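Local coordinates for protein muramidase (Sodiomyces alcalophilus, PDB 6ZM8) that hydrolyses the beta-1,4 glycosidic bonds of bacterial peptidoglycan as a family 25 glycoside hydrolase, a fungal lysozyme, at residues Asn22-Val27 with Asp183-Gly188; Ala58-Gln63 with Arg74-Asn79. All coordinates share one frame; numbering follows the deposited sequence.

Contact 1 (Asn22-Val27 with Asp183-Gly188)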
loop_
_atom_site.group_PDB
_atom_site.type_symbol
_atom_site.label_atom_id
_atom_site.label_comp_id
_atom_site.label_asym_id
_atom_site.label_seq_id
_atom_site.Cartn_x
_atom_site.Cartn_y
_atom_site.Cartn_z
ATOM N N ASN A 22 -12.374 0.947 18.384
ATOM C CA ASN A 22 -12.381 -0.458 17.985
ATOM C C ASN A 22 -11.028 -1.128 18.217
ATOM O O ASN A 22 -10.935 -2.352 18.210
ATOM C CB ASN A 22 -12.749 -0.541 16.495
ATOM C CG ASN A 22 -13.048 -1.945 16.016
ATOM O OD1 ASN A 22 -13.831 -2.675 16.638
ATOM N ND2 ASN A 22 -12.481 -2.327 14.875
ATOM N N GLY A 23 -9.979 -0.333 18.355
ATOM C CA GLY A 23 -8.628 -0.851 18.531
ATOM C C GLY A 23 -7.755 -0.712 17.319
ATOM O O GLY A 23 -6.573 -1.117 17.370
ATOM N N ASP A 24 -8.286 -0.185 16.209
ATOM C CA ASP A 24 -7.456 0.030 15.035
ATOM C C ASP A 24 -6.445 1.157 15.317
ATOM O O ASP A 24 -6.760 2.130 15.980
ATOM C CB ASP A 24 -8.342 0.381 13.843
ATOM C CG ASP A 24 -9.254 -0.809 13.534
ATOM O OD1 ASP A 24 -8.705 -1.859 13.166
ATOM O OD2 ASP A 24 -10.492 -0.647 13.671
ATOM N N ARG A 25 -5.236 0.992 14.742
ATOM C CA ARG A 25 -4.165 1.939 15.018
ATOM C C ARG A 25 -3.508 2.515 13.765
ATOM O O ARG A 25 -2.782 3.508 13.867
ATOM C CB ARG A 25 -3.104 1.324 15.938
ATOM C CG ARG A 25 -3.650 0.990 17.332
ATOM C CD ARG A 25 -3.885 2.248 18.164
ATOM N NE ARG A 25 -4.436 1.959 19.492
ATOM C CZ ARG A 25 -5.720 1.938 19.800
ATOM N NH1 ARG A 25 -6.656 2.082 18.872
ATOM N NH2 ARG A 25 -6.065 1.761 21.068
ATOM N N PHE A 26 -3.739 1.892 12.610
ATOM C CA PHE A 26 -3.194 2.432 11.366
ATOM C C PHE A 26 -4.251 2.289 10.272
ATOM O O PHE A 26 -5.138 1.444 10.338
ATOM C CB PHE A 26 -1.872 1.746 10.968
ATOM C CG PHE A 26 -2.030 0.293 10.592
ATOM C CD1 PHE A 26 -2.303 -0.075 9.274
ATOM C CD2 PHE A 26 -1.969 -0.710 11.574
ATOM C CE1 PHE A 26 -2.513 -1.409 8.944
ATOM C CE2 PHE A 26 -2.184 -2.032 11.240
ATOM C CZ PHE A 26 -2.447 -2.387 9.940
ATOM N N VAL A 27 -4.069 3.128 9.251
ATOM C CA VAL A 27 -4.965 3.104 8.090
ATOM C C VAL A 27 -4.145 3.488 6.854
ATOM O O VAL A 27 -3.353 4.415 6.896
ATOM C CB VAL A 27 -6.186 4.008 8.314
ATOM C CG1 VAL A 27 -5.799 5.472 8.501
ATOM C CG2 VAL A 27 -7.220 3.850 7.186
ATOM N N ASP A 183 -12.188 -8.034 3.318
ATOM C CA ASP A 183 -12.739 -6.819 2.724
ATOM C C ASP A 183 -14.014 -6.376 3.441
ATOM O O ASP A 183 -14.945 -5.825 2.805
ATOM C CB ASP A 183 -12.921 -6.930 1.232
ATOM C CG ASP A 183 -13.843 -8.032 0.770
ATOM O OD1 ASP A 183 -14.419 -8.724 1.597
ATOM O OD2 ASP A 183 -13.994 -8.181 -0.467
ATOM N N LYS A 184 -14.026 -6.572 4.759
ATOM C CA LYS A 184 -15.217 -6.410 5.586
ATOM C C LYS A 184 -14.904 -5.574 6.823
ATOM O O LYS A 184 -15.408 -5.854 7.915
ATOM C CB LYS A 184 -15.802 -7.768 5.981
ATOM C CG LYS A 184 -16.212 -8.659 4.851
ATOM C CD LYS A 184 -16.559 -10.044 5.344
ATOM C CE LYS A 184 -17.184 -10.895 4.269
ATOM N NZ LYS A 184 -17.415 -12.266 4.746
ATOM N N TYR A 185 -14.141 -4.499 6.673
ATOM C CA TYR A 185 -13.997 -3.572 7.795
ATOM C C TYR A 185 -15.397 -3.126 8.205
ATOM O O TYR A 185 -16.241 -2.849 7.335
ATOM C CB TYR A 185 -13.136 -2.369 7.382
ATOM C CG TYR A 185 -12.809 -1.494 8.559
ATOM C CD1 TYR A 185 -11.890 -1.947 9.499
ATOM C CD2 TYR A 185 -13.451 -0.290 8.794
ATOM C CE1 TYR A 185 -11.661 -1.272 10.684
ATOM C CE2 TYR A 185 -13.240 0.409 9.987
ATOM C CZ TYR A 185 -12.357 -0.105 10.947
ATOM O OH TYR A 185 -12.209 0.580 12.119
ATOM N N PRO A 186 -15.702 -2.981 9.513
ATOM C CA PRO A 186 -17.119 -2.774 9.902
ATOM C C PRO A 186 -17.742 -1.511 9.345
ATOM O O PRO A 186 -18.952 -1.493 9.121
ATOM C CB PRO A 186 -17.082 -2.765 11.424
ATOM C CG PRO A 186 -15.634 -2.617 11.809
ATOM C CD PRO A 186 -14.888 -3.277 10.694
ATOM N N GLN A 187 -16.956 -0.465 9.155
ATOM C CA GLN A 187 -17.452 0.798 8.591
ATOM C C GLN A 187 -17.294 0.864 7.080
ATOM O O GLN A 187 -17.591 1.922 6.513
ATOM C CB GLN A 187 -16.730 1.994 9.217
ATOM C CG GLN A 187 -16.927 2.098 10.731
ATOM C CD GLN A 187 -16.411 3.425 11.204
ATOM O OE1 GLN A 187 -16.830 4.477 10.710
ATOM N NE2 GLN A 187 -15.461 3.426 12.135
ATOM N N GLY A 188 -16.842 -0.213 6.451
ATOM C CA GLY A 188 -16.520 -0.226 5.040
ATOM C C GLY A 188 -15.001 -0.149 4.852
ATOM O O GLY A 188 -14.328 0.639 5.521
#
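Tyr185 and Asp24 meet through their polar ends, tying the loop between strands 178-182 and 190-194 to the turn that runs from helix 16-22 into strand 26-33 of this TIM-barrel-like fold. The helix closes in a Schellman motif whose positive-phi residue is Gly23, and Asp24 follows directly. The hydrogen bonds converge on one oxygen. Tyr185 OH donates to Asp24 OD2 over 2.6 Å, a short bond that reaches the carboxylate from above its plane, 48° out, while OD2 itself lies near the plane of the phenol ring, at its edge. From the other face of the carboxylate, Asn22 ND2 gives OD2 of Asp24 a nearly straight bond of 2.9 Å on the syn side. Two donors thus grip one oxygen of a buried aspartate, which should restrain the turning of the carboxylate. With an alanine in place of Asp24, the phenol hydroxyl and the Asn22 amide would probably both lose their shared acceptor.

Packing adds less. The Tyr185 ring stacks with Phe5 and touches Ala19 of the helix; its CG stands anti to the backbone N (chi1 -172°), which sends the hydroxyl across to Asp24. Pro186 brings CG to 4.4 Å from Asn22 ND2 at the exposed margin.

A backbone bond and a side-chain bond shape the two partners. A type I turn from Tyr185 to Gly188 is closed by Gly188 N to Tyr185 O, and on the other side the guanidinium NH1 of Arg25 folds back to donate to Asp24 O at 2.9 Å, from above the carbonyl plane.

Contact 2 (Ala58-Gln63 with Arg74-Asn79)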
loop_
_atom_site.group_PDB
_atom_site.type_symbol
_atom_site.label_atom_id
_atom_site.label_comp_id
_atom_site.label_asym_id
_atom_site.label_seq_id
_atom_site.Cartn_x
_atom_site.Cartn_y
_atom_site.Cartn_z
ATOM N N ALA A 58 -0.682 6.510 2.484
ATOM C CA ALA A 58 -1.407 6.575 1.235
ATOM C C ALA A 58 -1.015 5.412 0.343
ATOM O O ALA A 58 0.100 4.865 0.479
ATOM C CB ALA A 58 -1.075 7.875 0.524
ATOM N N TYR A 59 -1.873 5.072 -0.626
ATOM C CA TYR A 59 -1.496 4.084 -1.636
ATOM C C TYR A 59 -1.849 4.559 -3.034
ATOM O O TYR A 59 -2.730 5.436 -3.254
ATOM C CB TYR A 59 -2.027 2.675 -1.330
ATOM C CG TYR A 59 -3.507 2.437 -1.481
ATOM C CD1 TYR A 59 -4.062 2.067 -2.694
ATOM C CD2 TYR A 59 -4.359 2.507 -0.371
ATOM C CE1 TYR A 59 -5.411 1.746 -2.817
ATOM C CE2 TYR A 59 -5.717 2.198 -0.471
ATOM C CZ TYR A 59 -6.232 1.807 -1.710
ATOM O OH TYR A 59 -7.566 1.492 -1.827
ATOM N N HIS A 60 -1.129 3.970 -3.992
ATOM C CA HIS A 60 -1.235 4.278 -5.420
ATOM C C HIS A 60 -1.622 3.017 -6.161
ATOM O O HIS A 60 -0.945 1.979 -6.033
ATOM C CB HIS A 60 0.166 4.700 -5.931
ATOM C CG HIS A 60 0.160 4.939 -7.409
ATOM N ND1 HIS A 60 -0.391 6.102 -7.942
ATOM C CD2 HIS A 60 0.570 4.127 -8.420
ATOM C CE1 HIS A 60 -0.271 5.983 -9.251
ATOM N NE2 HIS A 60 0.274 4.792 -9.585
ATOM N N PHE A 61 -2.680 3.076 -6.983
ATOM C CA PHE A 61 -3.041 1.943 -7.831
ATOM C C PHE A 61 -2.249 2.015 -9.138
ATOM O O PHE A 61 -2.453 2.919 -9.976
ATOM C CB PHE A 61 -4.549 1.879 -8.082
ATOM C CG PHE A 61 -4.943 0.570 -8.737
ATOM C CD1 PHE A 61 -4.798 0.342 -10.099
ATOM C CD2 PHE A 61 -5.359 -0.477 -7.953
ATOM C CE1 PHE A 61 -5.075 -0.907 -10.657
ATOM C CE2 PHE A 61 -5.661 -1.705 -8.505
ATOM C CZ PHE A 61 -5.518 -1.929 -9.855
ATOM N N ALA A 62 -1.324 1.069 -9.300
ATOM C CA ALA A 62 -0.448 1.030 -10.454
ATOM C C ALA A 62 -1.226 0.753 -11.753
ATOM O O ALA A 62 -2.088 -0.119 -11.797
ATOM C CB ALA A 62 0.563 -0.077 -10.289
ATOM N N GLN A 63 -0.791 1.452 -12.805
ATOM C CA GLN A 63 -1.279 1.207 -14.172
ATOM C C GLN A 63 -0.061 1.030 -15.069
ATOM O O GLN A 63 0.373 1.988 -15.728
ATOM C CB GLN A 63 -2.197 2.347 -14.631
ATOM C CG GLN A 63 -3.554 2.295 -13.947
ATOM C CD GLN A 63 -4.463 1.182 -14.452
ATOM O OE1 GLN A 63 -4.097 0.435 -15.364
ATOM N NE2 GLN A 63 -5.647 1.083 -13.850
ATOM N N ARG A 74 6.145 9.953 -9.193
ATOM C CA ARG A 74 6.095 11.412 -9.041
ATOM C C ARG A 74 4.667 11.869 -8.785
ATOM O O ARG A 74 4.423 12.750 -7.936
ATOM C CB ARG A 74 6.634 12.124 -10.295
ATOM C CG ARG A 74 8.128 12.089 -10.440
ATOM C CD ARG A 74 8.643 12.929 -11.617
ATOM N NE ARG A 74 8.450 12.271 -12.908
ATOM C CZ ARG A 74 9.319 11.387 -13.505
ATOM N NH1 ARG A 74 10.391 11.038 -12.803
ATOM N NH2 ARG A 74 9.032 10.821 -14.642
ATOM N N TYR A 75 3.711 11.355 -9.544
ATOM C CA TYR A 75 2.310 11.763 -9.382
ATOM C C TYR A 75 1.814 11.409 -7.978
ATOM O O TYR A 75 1.178 12.217 -7.299
ATOM C CB TYR A 75 1.469 11.089 -10.461
ATOM C CG TYR A 75 0.031 11.528 -10.473
ATOM C CD1 TYR A 75 -0.322 12.801 -10.827
ATOM C CD2 TYR A 75 -0.994 10.654 -10.155
ATOM C CE1 TYR A 75 -1.659 13.213 -10.893
ATOM C CE2 TYR A 75 -2.326 11.033 -10.201
ATOM C CZ TYR A 75 -2.658 12.302 -10.595
ATOM O OH TYR A 75 -3.980 12.633 -10.685
ATOM N N PHE A 76 2.091 10.183 -7.544
ATOM C CA PHE A 76 1.704 9.742 -6.202
ATOM C C PHE A 76 2.336 10.616 -5.121
ATOM O O PHE A 76 1.640 11.111 -4.219
ATOM C CB PHE A 76 2.128 8.281 -6.054
ATOM C CG PHE A 76 1.919 7.702 -4.690
ATOM C CD1 PHE A 76 0.686 7.763 -4.031
ATOM C CD2 PHE A 76 2.957 6.986 -4.077
ATOM C CE1 PHE A 76 0.506 7.120 -2.815
ATOM C CE2 PHE A 76 2.760 6.337 -2.864
ATOM C CZ PHE A 76 1.529 6.399 -2.234
ATOM N N ALA A 77 3.665 10.816 -5.187
ATOM C CA ALA A 77 4.360 11.563 -4.138
ATOM C C ALA A 77 3.885 13.011 -4.056
ATOM O O ALA A 77 3.978 13.612 -2.996
ATOM C CB ALA A 77 5.848 11.488 -4.333
ATOM N N SER A 78 3.411 13.572 -5.174
ATOM C CA SER A 78 2.925 14.955 -5.227
ATOM C C SER A 78 1.466 15.092 -4.811
ATOM O O SER A 78 1.011 16.232 -4.672
ATOM C CB SER A 78 3.085 15.516 -6.690
ATOM O OG SER A 78 4.413 15.680 -7.028
ATOM N N ASN A 79 0.741 13.998 -4.689
ATOM C CA ASN A 79 -0.718 14.039 -4.548
ATOM C C ASN A 79 -1.202 13.101 -3.440
ATOM O O ASN A 79 -2.284 12.518 -3.557
ATOM C CB ASN A 79 -1.405 13.727 -5.885
ATOM C CG ASN A 79 -1.166 14.828 -6.893
ATOM O OD1 ASN A 79 -1.750 15.922 -6.771
ATOM N ND2 ASN A 79 -0.321 14.591 -7.830
#
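Phe76 meets three successive residues of strand 58-61. Just before it, Tyr75 keeps to the flank, its hydroxyl bonded to Lys38. Phe76 then points its side chain at the strand, with CG anti to the backbone N (chi1 175°). His60 CB sits over one face of the Phe76 ring, 3.8 Å from the ring centroid and 17° off the normal, a CH-pi contact. The two rings are oblique, their planes 51° apart, and Phe76 CB lies 3.8 Å from His60 ND1. That imidazole is held at both nitrogens, ND1 by Thr32 and NE2 by Gln72. Strand 55-61, helix 69-78 and strand 93-95 form one beta-alpha-beta unit of the barrel; within it residues 74-78 run roughly antiparallel to 58-61, their axes 9.1 Å apart at closest. Farther out, the far rim of the Phe76 ring reaches the strand backbone: Phe76 CE1 is 3.5 Å from Tyr59 C, and CZ meets Ala58 O at 3.4 Å, the carbonyl oxygen at the ring edge. Ala58 CB adds an apolar touch to Phe76 CE1 at 3.8 Å. Farther along, Asn79 ND2 turns back to donate to Tyr75 O over 2.9 Å, in the carbonyl plane and on a lone pair.

In the fold
Both contacts reach the same sheet, through neighbouring parallel strands 26-33 and 55-61, yet their centres are 22 Å apart and they do not touch. Contact 2 is the core one: three of its four touching residues are buried, and helix packs on strand through an aromatic ring, carbon against carbon and backbone. Contact 1 lies nearer the outside, with two of four touching residues exposed, joins two loop regions and depends on a carboxylate and its donors. Sequence distance differs as well: contact 2 stays within one local beta-alpha-beta unit, whereas contact 1 brings together segments 156 residues apart and encloses contact 2 in the chain between them.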